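Local coordinates for 4-oxalocrotonate decarboxylase NahK (Pseudomonas putida, PDB 5D2K), which catalyses the metal-assisted decarboxylation of 4-oxalocrotonate to 2-oxopent-4-enoate and carbon dioxide in the breakdown of naphthalene, at residues R61-V66 with L91-S96; V146-S151 with S169-I174. The protein carries 1 engineered substitution. All coordinates share one frame; numbering follows the deposited sequence.

Interaction 1 of 2, residues R61-V66 with L91-S96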
ATOM      1  N   ARG A  61     -17.005   3.912  12.104  1.00 12.64           N
ATOM      2  CA  ARG A  61     -16.656   4.826  13.189  1.00 14.54           C
ATOM      3  C   ARG A  61     -16.244   6.200  12.668  1.00 12.93           C
ATOM      4  O   ARG A  61     -15.742   7.033  13.432  1.00 15.59           O
ATOM      5  CB  ARG A  61     -15.568   4.221  14.099  1.00 15.09           C
ATOM      6  CG  ARG A  61     -14.133   4.160  13.572  1.00 16.07           C
ATOM      7  CD  ARG A  61     -13.172   3.594  14.640  1.00 16.44           C
ATOM      8  NE  ARG A  61     -13.456   2.197  14.994  1.00 15.64           N
ATOM      9  CZ  ARG A  61     -12.853   1.144  14.446  1.00 13.33           C
ATOM     10  NH1 ARG A  61     -13.188  -0.092  14.819  1.00 13.55           N
ATOM     11  NH2 ARG A  61     -11.930   1.310  13.502  1.00 11.60           N
ATOM     12  N   GLY A  62     -16.473   6.440  11.375  1.00 11.78           N
ATOM     13  CA  GLY A  62     -16.320   7.774  10.821  1.00 13.59           C
ATOM     14  C   GLY A  62     -15.052   8.044  10.024  1.00 12.00           C
ATOM     15  O   GLY A  62     -14.866   9.162   9.518  1.00 12.75           O
ATOM     16  N   ASN A  63     -14.174   7.053   9.908  1.00 10.90           N
ATOM     17  CA  ASN A  63     -12.982   7.237   9.074  1.00 10.09           C
ATOM     18  C   ASN A  63     -13.359   7.360   7.601  1.00 10.63           C
ATOM     19  O   ASN A  63     -14.195   6.598   7.098  1.00 11.99           O
ATOM     20  CB  ASN A  63     -11.987   6.067   9.175  1.00  9.22           C
ATOM     21  CG  ASN A  63     -11.496   5.774  10.575  1.00 12.80           C
ATOM     22  OD1 ASN A  63     -10.845   4.747  10.770  1.00 13.43           O
ATOM     23  ND2 ASN A  63     -11.779   6.649  11.543  1.00 15.32           N
ATOM     24  N   LYS A  64     -12.734   8.300   6.892  1.00 10.39           N
ATOM     25  CA  LYS A  64     -12.844   8.319   5.441  1.00 10.13           C
ATOM     26  C   LYS A  64     -11.790   7.399   4.838  1.00 11.94           C
ATOM     27  O   LYS A  64     -10.675   7.309   5.352  1.00 10.87           O
ATOM     28  CB  LYS A  64     -12.673   9.744   4.899  1.00 10.03           C
ATOM     29  CG  LYS A  64     -13.745  10.723   5.390  1.00 14.22           C
ATOM     30  CD  LYS A  64     -15.138  10.277   4.936  1.00 17.59           C
ATOM     31  CE  LYS A  64     -16.168  11.373   5.166  1.00 23.50           C
ATOM     32  NZ  LYS A  64     -17.522  10.997   4.679  1.00 27.29           N
ATOM     33  N   ILE A  65     -12.149   6.708   3.762  1.00 11.14           N
ATOM     34  CA  ILE A  65     -11.189   5.890   3.038  1.00 10.52           C
ATOM     35  C   ILE A  65     -10.660   6.761   1.897  1.00 12.62           C
ATOM     36  O   ILE A  65     -11.406   7.130   0.982  1.00 16.59           O
ATOM     37  CB  ILE A  65     -11.825   4.577   2.526  1.00 12.97           C
ATOM     38  CG1 ILE A  65     -12.506   3.822   3.675  1.00 12.14           C
ATOM     39  CG2 ILE A  65     -10.778   3.691   1.843  1.00 15.59           C
ATOM     40  CD1 ILE A  65     -11.581   3.496   4.862  1.00 12.62           C
ATOM     41  N   VAL A  66      -9.385   7.133   1.977  1.00 10.02           N
ATOM     42  CA  VAL A  66      -8.851   8.168   1.083  1.00 10.62           C
ATOM     43  C   VAL A  66      -8.039   7.612  -0.067  1.00 13.58           C
ATOM     44  O   VAL A  66      -7.494   8.385  -0.861  1.00 17.22           O
ATOM     45  CB  VAL A  66      -7.978   9.181   1.844  1.00 10.99           C
ATOM     46  CG1 VAL A  66      -8.804   9.894   2.918  1.00 13.61           C
ATOM     47  CG2 VAL A  66      -6.748   8.501   2.467  1.00 13.27           C
ATOM     48  N   LEU A  91      -6.558   2.601   2.211  1.00  9.35           N
ATOM     49  CA  LEU A  91      -5.908   3.653   2.996  1.00  9.45           C
ATOM     50  C   LEU A  91      -6.945   4.487   3.752  1.00 10.29           C
ATOM     51  O   LEU A  91      -7.842   5.090   3.142  1.00 10.63           O
ATOM     52  CB  LEU A  91      -5.069   4.555   2.080  1.00  9.14           C
ATOM     53  CG  LEU A  91      -4.031   3.829   1.225  1.00  9.18           C
ATOM     54  CD1 LEU A  91      -3.424   4.803   0.220  1.00 14.05           C
ATOM     55  CD2 LEU A  91      -2.934   3.233   2.096  1.00  9.87           C
ATOM     56  N   ALA A  92      -6.845   4.506   5.079  1.00  8.16           N
ATOM     57  CA  ALA A  92      -7.721   5.343   5.896  1.00  9.05           C
ATOM     58  C   ALA A  92      -7.153   6.750   6.060  1.00 10.36           C
ATOM     59  O   ALA A  92      -5.924   6.956   5.978  1.00 10.28           O
ATOM     60  CB  ALA A  92      -7.943   4.703   7.259  1.00 10.21           C
ATOM     61  N   ASP A  93      -8.026   7.722   6.318  1.00  9.76           N
ATOM     62  CA  ASP A  93      -7.562   9.106   6.350  1.00 10.43           C
ATOM     63  C   ASP A  93      -6.462   9.364   7.394  1.00 10.82           C
ATOM     64  O   ASP A  93      -5.508  10.086   7.098  1.00  9.84           O
ATOM     65  CB  ASP A  93      -8.740  10.096   6.526  1.00 12.77           C
ATOM     66  CG  ASP A  93      -9.707   9.753   7.661  1.00 11.46           C
ATOM     67  OD1 ASP A  93      -9.415   8.950   8.575  1.00 10.83           O
ATOM     68  OD2 ASP A  93     -10.795  10.375   7.634  1.00 11.64           O
ATOM     69  N   TYR A  94      -6.549   8.758   8.577  1.00  9.89           N
ATOM     70  CA  TYR A  94      -5.544   9.037   9.613  1.00  9.66           C
ATOM     71  C   TYR A  94      -4.186   8.398   9.290  1.00 10.34           C
ATOM     72  O   TYR A  94      -3.204   8.641  10.004  1.00 10.76           O
ATOM     73  CB  TYR A  94      -6.031   8.583  10.999  1.00 10.64           C
ATOM     74  CG  TYR A  94      -6.190   7.082  11.142  1.00 10.09           C
ATOM     75  CD1 TYR A  94      -5.134   6.293  11.569  1.00 10.10           C
ATOM     76  CD2 TYR A  94      -7.399   6.468  10.865  1.00  9.30           C
ATOM     77  CE1 TYR A  94      -5.279   4.913  11.700  1.00 10.15           C
ATOM     78  CE2 TYR A  94      -7.553   5.093  10.987  1.00 10.80           C
ATOM     79  CZ  TYR A  94      -6.482   4.325  11.409  1.00 10.93           C
ATOM     80  OH  TYR A  94      -6.622   2.956  11.551  1.00 11.66           O
ATOM     81  N   PHE A  95      -4.118   7.598   8.218  1.00  9.34           N
ATOM     82  CA  PHE A  95      -2.821   7.100   7.719  1.00  8.17           C
ATOM     83  C   PHE A  95      -1.966   8.234   7.161  1.00  9.67           C
ATOM     84  O   PHE A  95      -0.740   8.096   7.058  1.00  9.13           O
ATOM     85  CB  PHE A  95      -2.979   6.065   6.585  1.00 10.26           C
ATOM     86  CG  PHE A  95      -3.576   4.727   6.984  1.00 10.07           C
ATOM     87  CD1 PHE A  95      -4.058   4.468   8.265  1.00 10.73           C
ATOM     88  CD2 PHE A  95      -3.631   3.710   6.032  1.00  8.64           C
ATOM     89  CE1 PHE A  95      -4.595   3.213   8.580  1.00  9.58           C
ATOM     90  CE2 PHE A  95      -4.178   2.463   6.338  1.00  8.32           C
ATOM     91  CZ  PHE A  95      -4.658   2.216   7.608  1.00  9.52           C
ATOM     92  N   SER A  96      -2.602   9.335   6.745  1.00  8.97           N
ATOM     93  CA  SER A  96      -1.905  10.382   5.995  1.00  9.21           C
ATOM     94  C   SER A  96      -0.947  11.215   6.855  1.00 10.71           C
ATOM     95  O   SER A  96      -1.260  11.575   7.992  1.00 12.89           O
ATOM     96  CB  SER A  96      -2.933  11.295   5.313  1.00 12.96           C
ATOM     97  OG  SER A  96      -3.716  11.994   6.275  1.00 15.52           O
TER
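Ile65 and Ala92 form an antiparallel non-hydrogen-bonded pair where strands 65-71 and 87-92 meet, flanked by Asp93 N to Lys64 O (2.8 Å) and Val66 N to Leu91 O (2.8 Å). Asp93 then leaves the strand for a 3-10 turn, and its carboxylate reaches back across the seam: OD2 accepts from Lys64 N at 2.9 Å, met from above the carboxylate plane, 69° out of it. Chi1 of 49° sets CG between backbone N and carbonyl carbon; Asp93 meets both polar backbone atoms of Lys64, O through N and N through OD2. Its CB also rests against Val66 CG1 at 3.6 Å, the two side chains crossing at about a right angle. An alanine here would probably leave Lys64 N without its carboxylate acceptor, though the CB contact with Val66 could remain. Farther out, Asn63 OD1 meets the Tyr94 ring at its edge, 3.3 Å from CE2, with amide and ring planes 68° apart. Tyr94 OH is hydrogen-bonded to Glu26 and Lys58. Ile65 packs on Arg55 and Glu59 of helix 44-60, which ends in a Schellman motif with Gly62 as C-prime residue; Leu91 packs on strand 236-238, while Val66 touches Phe173 of strand 170-175.

Interaction 2 of 2, residues V146-S151 with S169-I174. With MG (magnesium ion), chain C; OOG (2-oxoadipic acid), chain D.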
ATOM      1  N   VAL A 146       5.702   8.222  -0.106  1.00  8.48           N
ATOM      2  CA  VAL A 146       6.449   7.244   0.671  1.00  9.33           C
ATOM      3  C   VAL A 146       5.480   6.486   1.571  1.00 10.82           C
ATOM      4  O   VAL A 146       4.745   7.111   2.343  1.00 12.88           O
ATOM      5  CB  VAL A 146       7.540   7.924   1.533  1.00  9.47           C
ATOM      6  CG1 VAL A 146       8.261   6.900   2.425  1.00 11.48           C
ATOM      7  CG2 VAL A 146       8.548   8.621   0.634  1.00 10.89           C
ATOM      8  N   GLU A 147       5.427   5.161   1.451  1.00  8.34           N
ATOM      9  CA  GLU A 147       4.587   4.390   2.359  1.00  8.55           C
ATOM     10  C   GLU A 147       5.359   4.004   3.600  1.00 10.83           C
ATOM     11  O   GLU A 147       6.538   3.706   3.527  1.00 11.36           O
ATOM     12  CB  GLU A 147       4.043   3.111   1.713  1.00  9.50           C
ATOM     13  CG  GLU A 147       2.803   2.614   2.478  1.00 11.11           C
ATOM     14  CD  GLU A 147       2.121   1.380   1.895  1.00 14.88           C
ATOM     15  OE1 GLU A 147       2.639   0.772   0.935  1.00 13.63           O
ATOM     16  OE2 GLU A 147       1.053   1.013   2.431  1.00 15.12           O
ATOM     17  N   VAL A 148       4.676   4.014   4.739  1.00  7.08           N
ATOM     18  CA  VAL A 148       5.178   3.345   5.934  1.00  9.54           C
ATOM     19  C   VAL A 148       4.382   2.066   6.075  1.00  8.59           C
ATOM     20  O   VAL A 148       3.165   2.123   6.286  1.00 10.42           O
ATOM     21  CB  VAL A 148       5.040   4.201   7.202  1.00  9.40           C
ATOM     22  CG1 VAL A 148       5.699   3.477   8.391  1.00 10.17           C
ATOM     23  CG2 VAL A 148       5.669   5.574   6.995  1.00  9.54           C
ATOM     24  N   ILE A 149       5.047   0.920   5.931  1.00  9.12           N
ATOM     25  CA  ILE A 149       4.367  -0.354   6.141  1.00  8.61           C
ATOM     26  C   ILE A 149       4.753  -0.929   7.486  1.00  9.79           C
ATOM     27  O   ILE A 149       5.830  -0.645   8.014  1.00 11.69           O
ATOM     28  CB  ILE A 149       4.660  -1.378   5.032  1.00 11.50           C
ATOM     29  CG1 ILE A 149       6.164  -1.560   4.837  1.00 12.80           C
ATOM     30  CG2 ILE A 149       3.941  -0.981   3.735  1.00 13.83           C
ATOM     31  CD1 ILE A 149       6.513  -2.759   3.938  1.00 18.65           C
ATOM     32  N   ASP A 150       3.849  -1.713   8.052  1.00  9.20           N
ATOM     33  CA  ASP A 150       4.021  -2.178   9.424  1.00 11.29           C
ATOM     34  C   ASP A 150       3.147  -3.399   9.644  1.00 10.96           C
ATOM     35  O   ASP A 150       2.045  -3.306  10.197  1.00 12.71           O
ATOM     36  CB  ASP A 150       3.673  -1.045  10.405  1.00  9.84           C
ATOM     37  CG  ASP A 150       4.122  -1.329  11.823  1.00 12.85           C
ATOM     38  OD1 ASP A 150       5.156  -1.996  11.993  1.00 12.98           O
ATOM     39  OD2 ASP A 150       3.442  -0.877  12.770  1.00 12.72           O
ATOM     40  N   SER A 151       3.627  -4.555   9.197  1.00 11.40           N
ATOM     41  CA  SER A 151       2.853  -5.783   9.340  1.00 10.05           C
ATOM     42  C   SER A 151       2.531  -6.050  10.797  1.00 11.07           C
ATOM     43  O   SER A 151       3.398  -5.908  11.659  1.00 12.02           O
ATOM     44  CB  SER A 151       3.621  -6.970   8.760  1.00 12.50           C
ATOM     45  OG  SER A 151       2.908  -8.185   8.973  1.00 12.83           O
ATOM     46  N   SER A 169      -0.472  -4.734   5.285  1.00  9.48           N
ATOM     47  CA  SER A 169       0.508  -4.090   6.179  1.00  8.88           C
ATOM     48  C   SER A 169       0.431  -2.556   6.189  1.00 10.92           C
ATOM     49  O   SER A 169       1.357  -1.882   6.646  1.00 11.11           O
ATOM     50  CB  SER A 169       1.936  -4.520   5.811  1.00 10.77           C
ATOM     51  OG  SER A 169       2.049  -5.939   5.716  1.00 12.21           O
ATOM     52  N   SER A 170      -0.675  -2.000   5.710  1.00  9.75           N
ATOM     53  CA  SER A 170      -0.776  -0.549   5.600  1.00  9.37           C
ATOM     54  C   SER A 170      -0.830   0.123   6.966  1.00 10.90           C
ATOM     55  O   SER A 170      -1.425  -0.414   7.909  1.00  9.46           O
ATOM     56  CB  SER A 170      -2.021  -0.169   4.801  1.00 10.63           C
ATOM     57  OG  SER A 170      -2.022  -0.782   3.521  1.00 14.57           O
ATOM     58  N   THR A 171      -0.243   1.314   7.075  1.00  9.11           N
ATOM     59  CA  THR A 171      -0.378   2.060   8.326  1.00  9.33           C
ATOM     60  C   THR A 171      -0.169   3.582   8.188  1.00  8.56           C
ATOM     61  O   THR A 171      -0.894   4.343   8.833  1.00  9.89           O
ATOM     62  CB  THR A 171       0.577   1.470   9.425  1.00  9.16           C
ATOM     63  OG1 THR A 171       0.028   1.719  10.726  1.00 13.51           O
ATOM     64  CG2 THR A 171       2.008   2.026   9.345  1.00 10.89           C
ATOM     65  N   ARG A 172       0.786   4.031   7.360  1.00  7.87           N
ATOM     66  CA  ARG A 172       0.946   5.466   7.087  1.00  8.23           C
ATOM     67  C   ARG A 172       1.367   5.682   5.649  1.00  9.09           C
ATOM     68  O   ARG A 172       1.926   4.782   5.029  1.00  9.23           O
ATOM     69  CB  ARG A 172       2.006   6.127   7.982  1.00  9.41           C
ATOM     70  CG  ARG A 172       1.797   5.987   9.502  1.00  9.80           C
ATOM     71  CD  ARG A 172       0.710   6.915  10.038  1.00 10.41           C
ATOM     72  NE  ARG A 172       0.619   6.800  11.501  1.00 12.09           N
ATOM     73  CZ  ARG A 172      -0.171   5.947  12.144  1.00 13.15           C
ATOM     74  NH1 ARG A 172      -0.972   5.123  11.472  1.00 11.43           N
ATOM     75  NH2 ARG A 172      -0.158   5.913  13.474  1.00 12.90           N
ATOM     76  N   PHE A 173       1.106   6.879   5.132  1.00  8.05           N
ATOM     77  CA  PHE A 173       1.691   7.266   3.852  1.00 10.49           C
ATOM     78  C   PHE A 173       1.962   8.762   3.862  1.00 10.16           C
ATOM     79  O   PHE A 173       1.232   9.538   4.479  1.00  9.32           O
ATOM     80  CB  PHE A 173       0.792   6.856   2.670  1.00  9.66           C
ATOM     81  CG  PHE A 173      -0.514   7.601   2.584  1.00 10.96           C
ATOM     82  CD1 PHE A 173      -1.645   7.154   3.268  1.00  8.66           C
ATOM     83  CD2 PHE A 173      -0.625   8.742   1.797  1.00 10.30           C
ATOM     84  CE1 PHE A 173      -2.849   7.847   3.177  1.00  9.38           C
ATOM     85  CE2 PHE A 173      -1.822   9.435   1.701  1.00 11.49           C
ATOM     86  CZ  PHE A 173      -2.939   8.994   2.387  1.00 10.70           C
ATOM     87  N   ILE A 174       3.040   9.144   3.181  1.00  9.50           N
ATOM     88  CA  ILE A 174       3.520  10.528   3.153  1.00  9.74           C
ATOM     89  C   ILE A 174       3.570  11.033   1.712  1.00 10.95           C
ATOM     90  O   ILE A 174       4.334  10.509   0.905  1.00 10.63           O
ATOM     91  CB  ILE A 174       4.943  10.651   3.766  1.00 10.46           C
ATOM     92  CG1 ILE A 174       5.056   9.877   5.084  1.00 13.75           C
ATOM     93  CG2 ILE A 174       5.330  12.123   3.939  1.00  9.74           C
ATOM     94  CD1 ILE A 174       6.451   9.291   5.361  1.00 12.22           C
TER
HETATM   95 MG    MG C 301       3.600  -0.174  -0.565  1.00 12.55          MG
HETATM   96  C2  OOG D 302       3.094  -5.890   2.223  1.00 22.99           C
HETATM   97  C3  OOG D 302       2.941  -4.491   1.651  1.00 26.41           C
HETATM   98  C4  OOG D 302       3.409  -4.443   0.211  1.00 22.44           C
HETATM   99  C6  OOG D 302       4.332  -2.723  -1.517  1.00 17.49           C
HETATM  100  O4  OOG D 302       4.396  -1.542  -1.933  1.00 16.59           O
HETATM  101  O3  OOG D 302       4.971  -3.642  -2.089  1.00 20.41           O
HETATM  102  C5  OOG D 302       3.487  -3.024  -0.304  1.00 16.99           C
HETATM  103  C1  OOG D 302       4.396  -5.998   2.991  1.00 30.42           C
HETATM  104  O1  OOG D 302       4.395  -6.229   4.235  1.00 26.12           O
HETATM  105  O2  OOG D 302       5.486  -5.864   2.375  1.00 31.38           O
HETATM  106  O5  OOG D 302       2.895  -2.103   0.216  1.00 13.72           O
HETATM  107  O   HOH W   1       0.170   2.502   4.504  1.00 11.98           O
HETATM  108  O   HOH W   2       0.797  -0.417  12.354  1.00 11.92           O
HETATM  109  O   HOH W   3       0.870  -8.029   7.179  1.00 12.63           O
HETATM  110  O   HOH W   4       1.977   0.035  -1.864  1.00 12.84           O
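Glu147 pairs with Phe173 across two antiparallel strands of the central mixed sheet of this FAH-type fold, and its OE1 binds the magnesium ion at 2.0 Å, with CG anti to the backbone N (chi1 -159°) and the chain extended beyond it. Glu114, Glu116, one water and two oxygens of 2-oxoadipate, O4 and O5, complete six ligands. At the far end of the substrate analogue Ser169 OG donates to O1 at 2.8 Å, and Ile149 CD1 lies 3.6 Å from O2, so the two segments line the pocket from the metal to the distal carboxylate. In the second shell, Glu147 OE2 accepts from a water, 2.7 Å away, that also accepts from Thr171 N and donates to Arg172 O; Lys69 forms a salt bridge with the same oxygen. Another water joins Ser169 OG to Ser151 OG, itself hydrogen-bonded to Tyr153 N, and probably helps to position the serine that meets the ligand. Asp150 N donates to Ser169 O, holding its backbone to the other segment. Val148 and Arg172 exchange backbone bonds; on the sheet face they share with Val146 and Ile174, Val148 CB lies 3.7 Å from Arg172 CB and Ile174 CD1 touches Val148 CG2 at 4.1 Å. The guanidinium folds back on its own strand: Arg172 NH1 donates to Thr171 O at 2.8 Å, 45° above the carbonyl plane.

How the interactions relate
From the N terminus, the chain leaves helix 44-60, enters strand 65-71, passes through helix 75-81 and returns along strand 87-92, where interaction 1 closes the first loop. It goes on through strands 96-97, 101-103 and 112-121 to strand 139-149; helix 160-165 follows, and interaction 2 closes the second loop at strand 170-175. The loops lie in series, neither nested nor crossing, yet both contacts belong to the same mixed sheet. They touch directly where 91-96 runs beside 169-174: Phe95 O lies 2.9 Å from Phe173 N, a probable hydrogen bond, and Ser96 CB packs on Phe173 CZ. This seam joins the strand pair beside helix 44-60 to the pair that includes the metal-binding strand 139-149.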